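PDB 6GUQ: putative sugar binding protein from Geobacillus stearothermophilus, which probably binds sugars as a bacterial solute-binding protein of the periplasmic-binding-protein type, and here holds a beta-D-glucopyranose molecule. Local coordinates for residues F33-E38 and L63-P68; T220-A225 and G245-P250; A263-E268 and T295-I300. All coordinates share one frame; numbering follows the deposited sequence.

How the interactions relate
Read from the N terminus, the chain illustrates how successive contacts between strands and strand-end loops build one sugar site. Interaction 1 closes first, bringing 63-68 back beside 33-38 after helix 43-59. Interaction 2 closes the beta-alpha-beta crossover through helix 224-234, and interaction 3 follows it, returning 295-300 to 263-268 after helix 269-284. The closures are in series; none nests or crosses. Interactions 2 and 3, on neighbouring strands, touch, D247 O lying 2.6 Å from T264 OG1, a probable hydrogen bond. Interaction 1 lies in the lobe on one side of the glucose, interactions 2 and 3 in the lobe on the other, the two-lobed arrangement of periplasmic binding proteins; all three reach the sugar.

Interaction 1: residues F33-E38 and L63-P68; sequences FVLVPE and LEYIGP. With BGC (beta-D-glucopyranose), chain B.
L35 is bonded to E64 of the neighbouring strand and to I66 just past its end, in the parallel pairing of 33-36 with 63-65 that closes a beta-alpha-beta unit through helix 43-59. The backbone bonds follow the parallel pattern, in which one residue serves both neighbours of its partner: E64 N donates to F33 O at 2.9 Å, while E64 O accepts from L35 N at 2.8 Å. I66 N then reaches L35 O at 3.1 Å, tilted 21° from the carbonyl plane.

Apolar contacts occupy both faces of the pair. Beside L35 lies the Y65 ring, whose edge receives L35 CD2 in plane, 3.9 Å from Y65 CD1. On the reverse face, V34 CG2 meets I66 CD1 at 3.6 Å, the two side chains crossing at about a right angle.

A CH-pi contact sets P37, just past its strand, over the ring of Y65 at the end of the other. P37 CD lies 4.2 Å from the ring centroid, and the Y65 hydroxyl is held in turn by L40 O.

The side-chain hydrogen bond of this contact is made to the sugar. With CG anti to the backbone N (chi1 -172°), the extended chain of E38 brings OE1 to glucose O4, from which it accepts at 2.6 Å while also bonding Q94 NE2. The chemistry thus divides: backbone bonds and apolar groups fix the strand end, leaving a carboxylate beyond it to recognise a sugar hydroxyl.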
# COMPACT_ATOMS: atom_id res chain seq x y z
N PHE A 33 -12.55 -15.84 -11.35
CA PHE A 33 -12.32 -14.97 -10.20
C PHE A 33 -12.23 -13.50 -10.61
O PHE A 33 -11.95 -13.16 -11.76
CB PHE A 33 -11.03 -15.31 -9.43
CG PHE A 33 -10.79 -16.78 -9.22
CD1 PHE A 33 -11.76 -17.58 -8.65
CD2 PHE A 33 -9.54 -17.33 -9.47
CE1 PHE A 33 -11.53 -18.93 -8.41
CE2 PHE A 33 -9.30 -18.68 -9.23
CZ PHE A 33 -10.30 -19.48 -8.70
N VAL A 34 -12.46 -12.64 -9.62
CA VAL A 34 -12.43 -11.20 -9.77
C VAL A 34 -11.42 -10.61 -8.79
O VAL A 34 -11.39 -10.99 -7.61
CB VAL A 34 -13.84 -10.60 -9.55
CG1 VAL A 34 -14.44 -11.19 -8.32
CG2 VAL A 34 -13.77 -9.09 -9.42
N LEU A 35 -10.59 -9.68 -9.28
CA LEU A 35 -9.65 -8.94 -8.44
C LEU A 35 -10.02 -7.46 -8.51
O LEU A 35 -10.07 -6.87 -9.61
CB LEU A 35 -8.20 -9.15 -8.89
CG LEU A 35 -7.17 -8.15 -8.37
CD1 LEU A 35 -7.03 -8.24 -6.85
CD2 LEU A 35 -5.83 -8.38 -9.02
N VAL A 36 -10.24 -6.85 -7.35
CA VAL A 36 -10.68 -5.47 -7.20
C VAL A 36 -9.52 -4.65 -6.64
O VAL A 36 -9.13 -4.85 -5.49
CB VAL A 36 -11.90 -5.38 -6.28
CG1 VAL A 36 -12.32 -3.93 -6.10
CG2 VAL A 36 -13.03 -6.24 -6.81
N PRO A 37 -8.96 -3.70 -7.41
CA PRO A 37 -7.93 -2.80 -6.87
C PRO A 37 -8.53 -1.61 -6.12
O PRO A 37 -9.73 -1.34 -6.21
CB PRO A 37 -7.20 -2.31 -8.12
CG PRO A 37 -8.29 -2.26 -9.13
CD PRO A 37 -9.14 -3.50 -8.86
N GLU A 38 -7.66 -0.88 -5.41
CA GLU A 38 -8.10 0.36 -4.75
C GLU A 38 -8.51 1.43 -5.76
O GLU A 38 -9.39 2.25 -5.48
CB GLU A 38 -7.00 0.90 -3.82
CG GLU A 38 -7.43 2.09 -2.93
CD GLU A 38 -6.54 2.30 -1.68
OE1 GLU A 38 -5.49 1.64 -1.56
OE2 GLU A 38 -6.88 3.16 -0.83
N LEU A 63 -9.54 -14.35 -15.03
CA LEU A 63 -9.38 -13.29 -14.05
C LEU A 63 -9.97 -12.00 -14.59
O LEU A 63 -9.55 -11.50 -15.64
CB LEU A 63 -7.91 -13.10 -13.68
CG LEU A 63 -7.85 -12.03 -12.57
CD1 LEU A 63 -8.20 -12.62 -11.20
CD2 LEU A 63 -6.51 -11.32 -12.56
N GLU A 64 -10.93 -11.46 -13.86
CA GLU A 64 -11.53 -10.18 -14.17
C GLU A 64 -10.94 -9.15 -13.21
O GLU A 64 -10.99 -9.33 -11.99
CB GLU A 64 -13.05 -10.26 -14.04
CG GLU A 64 -13.80 -9.13 -14.71
CD GLU A 64 -15.27 -9.08 -14.32
OE1 GLU A 64 -15.89 -8.00 -14.45
OE2 GLU A 64 -15.80 -10.13 -13.89
N TYR A 65 -10.36 -8.09 -13.77
CA TYR A 65 -9.75 -7.03 -12.98
C TYR A 65 -10.65 -5.80 -13.12
O TYR A 65 -10.77 -5.22 -14.20
CB TYR A 65 -8.32 -6.79 -13.47
CG TYR A 65 -7.62 -5.59 -12.85
CD1 TYR A 65 -6.97 -5.68 -11.62
CD2 TYR A 65 -7.61 -4.37 -13.50
CE1 TYR A 65 -6.33 -4.59 -11.06
CE2 TYR A 65 -6.97 -3.27 -12.95
CZ TYR A 65 -6.34 -3.38 -11.73
OH TYR A 65 -5.72 -2.26 -11.19
N ILE A 66 -11.34 -5.45 -12.03
CA ILE A 66 -12.34 -4.39 -12.05
C ILE A 66 -12.32 -3.67 -10.70
O ILE A 66 -12.31 -4.31 -9.64
CB ILE A 66 -13.77 -4.90 -12.33
CG1 ILE A 66 -14.18 -5.94 -11.27
CG2 ILE A 66 -13.89 -5.44 -13.76
CD1 ILE A 66 -15.44 -6.73 -11.59
N GLY A 67 -12.32 -2.34 -10.75
CA GLY A 67 -12.29 -1.51 -9.57
C GLY A 67 -12.49 -0.05 -9.94
O GLY A 67 -12.46 0.31 -11.13
N PRO A 68 -12.70 0.81 -8.94
CA PRO A 68 -13.09 2.21 -9.23
C PRO A 68 -12.08 2.93 -10.11
O PRO A 68 -10.86 2.72 -9.99
CB PRO A 68 -13.16 2.85 -7.83
CG PRO A 68 -13.26 1.69 -6.87
CD PRO A 68 -12.53 0.56 -7.50
C2 BGC B . -0.44 0.47 -1.23
C3 BGC B . -1.74 0.37 -1.96
C4 BGC B . -2.17 1.74 -2.39
C5 BGC B . -1.14 2.38 -3.29
C6 BGC B . -1.60 3.78 -3.58
C1 BGC B . 0.63 1.17 -2.04
O1 BGC B . 1.67 1.48 -1.21
O2 BGC B . 0.09 -0.82 -0.86
O3 BGC B . -2.76 -0.05 -1.03
O4 BGC B . -3.39 1.72 -3.11
O5 BGC B . 0.16 2.46 -2.63
O6 BGC B . -0.78 4.31 -4.58

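Interaction 2: residues T220-A225 and G245-P250; sequences TSALDA and GFDTLP. With BGC (beta-D-glucopyranose), chain B.
A222 and D247 meet at the sugar, at the C-terminal ends of neighbouring parallel strands in the beta-alpha-beta unit 216-219, 224-234, 242-246. Loops at such strand ends form the ligand cleft in periplasmic binding proteins, and here the two loops share one glucose. A222 N donates to the ring oxygen O5 at 2.9 Å, and glucose O1 donates to D247 OD2 at 2.6 Å. The carboxylate swings toward the sugar with CG anti to its own carbonyl carbon (chi1 -60°), and Q267 NE2 bonds the other oxygen, OD1.

Water does the polar joining between the segments. One water gives a hydrogen to S221 O and accepts from both A225 N and F246 N, the last at 3.1 Å. A second donates to A222 O and F246 O, so two neighbouring carbonyl oxygens share one donor.

Apolar contacts are few. L223 CD2 approaches L249 CD1 obliquely at 3.6 Å, and A225 CB sits 3.7 Å from G245 CA, an approach a side chain at that glycine would obstruct.

A separate carbonyl-ring contact places T220 O above one face of the F246 ring, offset toward its rim; the same oxygen accepts from R171 NH1.

Within 220-225, the start of the helix is tied down by D224, whose OD1 is held by S193 OG. D224 OD2 accepts from S221 N and, at 2.6 Å, from S221 OG, both donors arriving from the same face of the carboxylate.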
# COMPACT_ATOMS: atom_id res chain seq x y z
N THR A 220 3.51 7.10 2.97
CA THR A 220 3.07 5.75 3.31
C THR A 220 2.38 5.00 2.17
O THR A 220 2.00 3.84 2.36
CB THR A 220 2.16 5.76 4.55
OG1 THR A 220 0.86 6.26 4.23
CG2 THR A 220 2.76 6.60 5.65
N SER A 221 2.24 5.60 0.98
CA SER A 221 1.69 4.90 -0.18
C SER A 221 2.53 5.21 -1.42
O SER A 221 3.44 6.05 -1.40
CB SER A 221 0.21 5.25 -0.38
OG SER A 221 0.04 6.62 -0.73
N ALA A 222 2.20 4.54 -2.53
CA ALA A 222 3.15 4.42 -3.64
C ALA A 222 3.51 5.76 -4.30
O ALA A 222 4.61 5.90 -4.85
CB ALA A 222 2.59 3.46 -4.69
N LEU A 223 2.61 6.74 -4.29
CA LEU A 223 2.84 8.00 -5.00
C LEU A 223 3.19 9.17 -4.09
O LEU A 223 3.27 10.32 -4.56
CB LEU A 223 1.61 8.35 -5.84
CG LEU A 223 1.20 7.34 -6.91
CD1 LEU A 223 -0.22 7.63 -7.43
CD2 LEU A 223 2.21 7.37 -8.05
N ASP A 224 3.41 8.93 -2.80
CA ASP A 224 3.51 10.04 -1.85
C ASP A 224 4.88 10.71 -1.90
O ASP A 224 4.97 11.94 -1.95
CB ASP A 224 3.22 9.54 -0.43
CG ASP A 224 1.74 9.24 -0.23
OD1 ASP A 224 0.89 9.84 -0.94
OD2 ASP A 224 1.44 8.38 0.63
N ALA A 225 5.96 9.91 -1.90
CA ALA A 225 7.29 10.49 -1.94
C ALA A 225 7.56 11.20 -3.26
O ALA A 225 8.41 12.10 -3.31
CB ALA A 225 8.35 9.42 -1.69
N GLY A 245 9.91 7.13 1.35
CA GLY A 245 8.57 6.80 0.90
C GLY A 245 8.32 5.31 0.79
O GLY A 245 9.03 4.51 1.41
N PHE A 246 7.32 4.92 -0.01
CA PHE A 246 6.94 3.52 -0.18
C PHE A 246 7.08 3.12 -1.64
O PHE A 246 6.97 3.94 -2.56
CB PHE A 246 5.49 3.28 0.27
CG PHE A 246 5.38 2.52 1.57
CD1 PHE A 246 5.64 3.15 2.78
CD2 PHE A 246 5.00 1.17 1.58
CE1 PHE A 246 5.54 2.46 3.99
CE2 PHE A 246 4.90 0.46 2.79
CZ PHE A 246 5.17 1.10 3.99
N ASP A 247 7.35 1.83 -1.84
CA ASP A 247 7.32 1.17 -3.14
C ASP A 247 8.42 1.64 -4.09
O ASP A 247 9.23 2.51 -3.74
CB ASP A 247 5.94 1.34 -3.77
CG ASP A 247 4.84 0.72 -2.90
OD1 ASP A 247 4.93 -0.52 -2.63
OD2 ASP A 247 3.92 1.47 -2.48
N THR A 248 8.46 1.05 -5.29
CA THR A 248 9.59 1.17 -6.20
C THR A 248 9.14 1.52 -7.62
O THR A 248 9.77 1.11 -8.59
CB THR A 248 10.41 -0.11 -6.21
OG1 THR A 248 9.54 -1.22 -6.50
CG2 THR A 248 11.11 -0.35 -4.85
N LEU A 249 8.04 2.27 -7.76
CA LEU A 249 7.61 2.81 -9.05
C LEU A 249 8.78 3.51 -9.73
O LEU A 249 9.66 4.04 -9.03
CB LEU A 249 6.45 3.78 -8.87
CG LEU A 249 5.14 3.21 -8.34
CD1 LEU A 249 4.06 4.29 -8.29
CD2 LEU A 249 4.72 2.05 -9.22
N PRO A 250 8.81 3.57 -11.07
CA PRO A 250 10.00 4.12 -11.76
C PRO A 250 10.48 5.48 -11.25
O PRO A 250 11.69 5.67 -11.03
CB PRO A 250 9.53 4.21 -13.22
CG PRO A 250 8.53 3.11 -13.34
CD PRO A 250 7.81 3.04 -12.01
C2 BGC B . -0.44 0.47 -1.23
C3 BGC B . -1.74 0.37 -1.96
C4 BGC B . -2.17 1.74 -2.39
C5 BGC B . -1.14 2.38 -3.29
C6 BGC B . -1.60 3.78 -3.58
C1 BGC B . 0.63 1.17 -2.04
O1 BGC B . 1.67 1.48 -1.21
O2 BGC B . 0.09 -0.82 -0.86
O3 BGC B . -2.76 -0.05 -1.03
O4 BGC B . -3.39 1.72 -3.11
O5 BGC B . 0.16 2.46 -2.63
O6 BGC B . -0.78 4.31 -4.58
O HOH W 1 5.92 7.18 -1.52
O HOH W 2 6.92 4.43 -5.20

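Interaction 3: residues A263-E268 and T295-I300; sequences ATVVQE and TETKVI. With BGC (beta-D-glucopyranose), chain B.
T264 and I300 form a hydrogen-bonded pair where strand 263-266 runs antiparallel to strand 292-300, an antiparallel neighbour in an otherwise largely parallel sheet of the periplasmic-binding-protein fold. This end is the tight one. T264 N to I300 O and I300 N to T264 O each span 3.0 Å, and on the face of T264, V266 CG2 meets I300 CG2 at 3.6 Å, those side chains crossing at about a right angle. On the reverse face V265 and V299 touch through their CG2 methyls, beside A263. V266 N also hydrogen-bonds K298 O.

Further along, a side chain takes over the backbone's task. A chi1 of -162° turns the T297 hydroxyl to the side opposite its own N, where it donates to V266 O at 3.0 Å, OG1 standing nearly in line with the V266 C=O. Replacing this threonine by alanine removes the hydroxyl, which would probably leave V266 O without that donor and open a small gap beside V265 CG1.

Beyond this point the backbones draw apart, side chains still touch, and two waters bridge. Q267 leaves the pair for the ligand, NE2 donating to glucose O2 at 3.1 Å along an almost straight line of 174°, while T133 OG1 bonds its OE1. E268 and E296 touch through their CG carbons, their carboxylate planes 55° apart. One water links E268 N, T295 OG1 and E296 O. Another stands between charges that do not meet directly, accepting from K298 NZ at 2.7 Å and donating to E268 OE1 at 3.2 Å.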
# COMPACT_ATOMS: atom_id res chain seq x y z
N ALA A 263 15.33 6.94 0.80
CA ALA A 263 15.02 5.54 1.06
C ALA A 263 13.57 5.27 0.69
O ALA A 263 12.75 6.19 0.62
CB ALA A 263 15.28 5.15 2.52
N THR A 264 13.27 4.00 0.48
CA THR A 264 11.90 3.62 0.19
C THR A 264 11.64 2.18 0.61
O THR A 264 12.51 1.31 0.49
CB THR A 264 11.57 3.86 -1.30
OG1 THR A 264 10.18 3.61 -1.55
CG2 THR A 264 12.45 3.02 -2.22
N VAL A 265 10.45 1.96 1.16
CA VAL A 265 10.01 0.66 1.64
C VAL A 265 9.59 -0.18 0.44
O VAL A 265 8.62 0.15 -0.25
CB VAL A 265 8.86 0.81 2.64
CG1 VAL A 265 8.37 -0.56 3.09
CG2 VAL A 265 9.29 1.65 3.81
N VAL A 266 10.30 -1.28 0.21
CA VAL A 266 9.99 -2.19 -0.90
C VAL A 266 8.70 -2.96 -0.62
O VAL A 266 8.46 -3.39 0.52
CB VAL A 266 11.16 -3.15 -1.11
CG1 VAL A 266 10.71 -4.40 -1.85
CG2 VAL A 266 12.30 -2.46 -1.82
N GLN A 267 7.88 -3.15 -1.65
CA GLN A 267 6.81 -4.15 -1.63
C GLN A 267 6.92 -5.02 -2.87
O GLN A 267 7.72 -4.76 -3.78
CB GLN A 267 5.41 -3.53 -1.60
CG GLN A 267 5.12 -2.70 -0.39
CD GLN A 267 3.64 -2.43 -0.20
OE1 GLN A 267 2.97 -3.14 0.56
NE2 GLN A 267 3.12 -1.41 -0.89
N GLU A 268 6.11 -6.08 -2.90
CA GLU A 268 6.11 -7.06 -3.98
C GLU A 268 4.72 -7.13 -4.61
O GLU A 268 3.99 -8.11 -4.41
CB GLU A 268 6.56 -8.42 -3.47
CG GLU A 268 8.03 -8.49 -3.07
CD GLU A 268 8.97 -8.13 -4.22
OE1 GLU A 268 10.03 -7.50 -3.98
OE2 GLU A 268 8.64 -8.49 -5.38
N THR A 295 4.19 -11.24 2.01
CA THR A 295 5.24 -11.01 1.03
C THR A 295 6.32 -10.10 1.64
O THR A 295 6.11 -9.45 2.66
CB THR A 295 4.68 -10.40 -0.25
OG1 THR A 295 3.97 -9.20 0.08
CG2 THR A 295 3.71 -11.38 -0.91
N GLU A 296 7.49 -10.10 1.00
CA GLU A 296 8.68 -9.56 1.64
C GLU A 296 8.66 -8.02 1.61
O GLU A 296 8.07 -7.39 0.72
CB GLU A 296 9.94 -10.11 0.96
CG GLU A 296 9.86 -10.14 -0.58
CD GLU A 296 9.65 -11.54 -1.21
OE1 GLU A 296 8.49 -12.04 -1.24
OE2 GLU A 296 10.65 -12.12 -1.71
N THR A 297 9.26 -7.43 2.63
CA THR A 297 9.36 -5.99 2.77
C THR A 297 10.71 -5.64 3.39
O THR A 297 11.20 -6.35 4.28
CB THR A 297 8.20 -5.44 3.61
OG1 THR A 297 8.10 -4.04 3.38
CG2 THR A 297 8.41 -5.67 5.11
N LYS A 298 11.31 -4.56 2.90
CA LYS A 298 12.62 -4.09 3.35
C LYS A 298 12.77 -2.64 2.89
O LYS A 298 12.07 -2.18 1.99
CB LYS A 298 13.75 -4.96 2.79
CG LYS A 298 13.60 -5.26 1.30
CD LYS A 298 14.91 -5.69 0.64
CE LYS A 298 14.71 -6.03 -0.84
NZ LYS A 298 13.90 -7.27 -1.07
N VAL A 299 13.71 -1.93 3.51
CA VAL A 299 14.03 -0.55 3.15
C VAL A 299 15.27 -0.55 2.27
O VAL A 299 16.32 -1.07 2.67
CB VAL A 299 14.26 0.32 4.39
CG1 VAL A 299 14.75 1.67 3.96
CG2 VAL A 299 12.98 0.41 5.23
N ILE A 300 15.17 0.03 1.08
CA ILE A 300 16.32 0.13 0.19
C ILE A 300 16.70 1.59 0.02
O ILE A 300 15.88 2.50 0.17
CB ILE A 300 16.07 -0.52 -1.18
CG1 ILE A 300 14.94 0.21 -1.91
CG2 ILE A 300 15.81 -2.02 -1.03
CD1 ILE A 300 15.20 0.40 -3.38
C2 BGC B . -0.44 0.47 -1.23
C3 BGC B . -1.74 0.37 -1.96
C4 BGC B . -2.17 1.74 -2.39
C5 BGC B . -1.14 2.38 -3.29
C6 BGC B . -1.60 3.78 -3.58
C1 BGC B . 0.63 1.17 -2.04
O1 BGC B . 1.67 1.48 -1.21
O2 BGC B . 0.09 -0.82 -0.86
O3 BGC B . -2.76 -0.05 -1.03
O4 BGC B . -3.39 1.72 -3.11
O5 BGC B . 0.16 2.46 -2.63
O6 BGC B . -0.78 4.31 -4.58
O HOH W 3 5.15 -6.85 0.01
O HOH W 4 11.19 -7.31 -0.97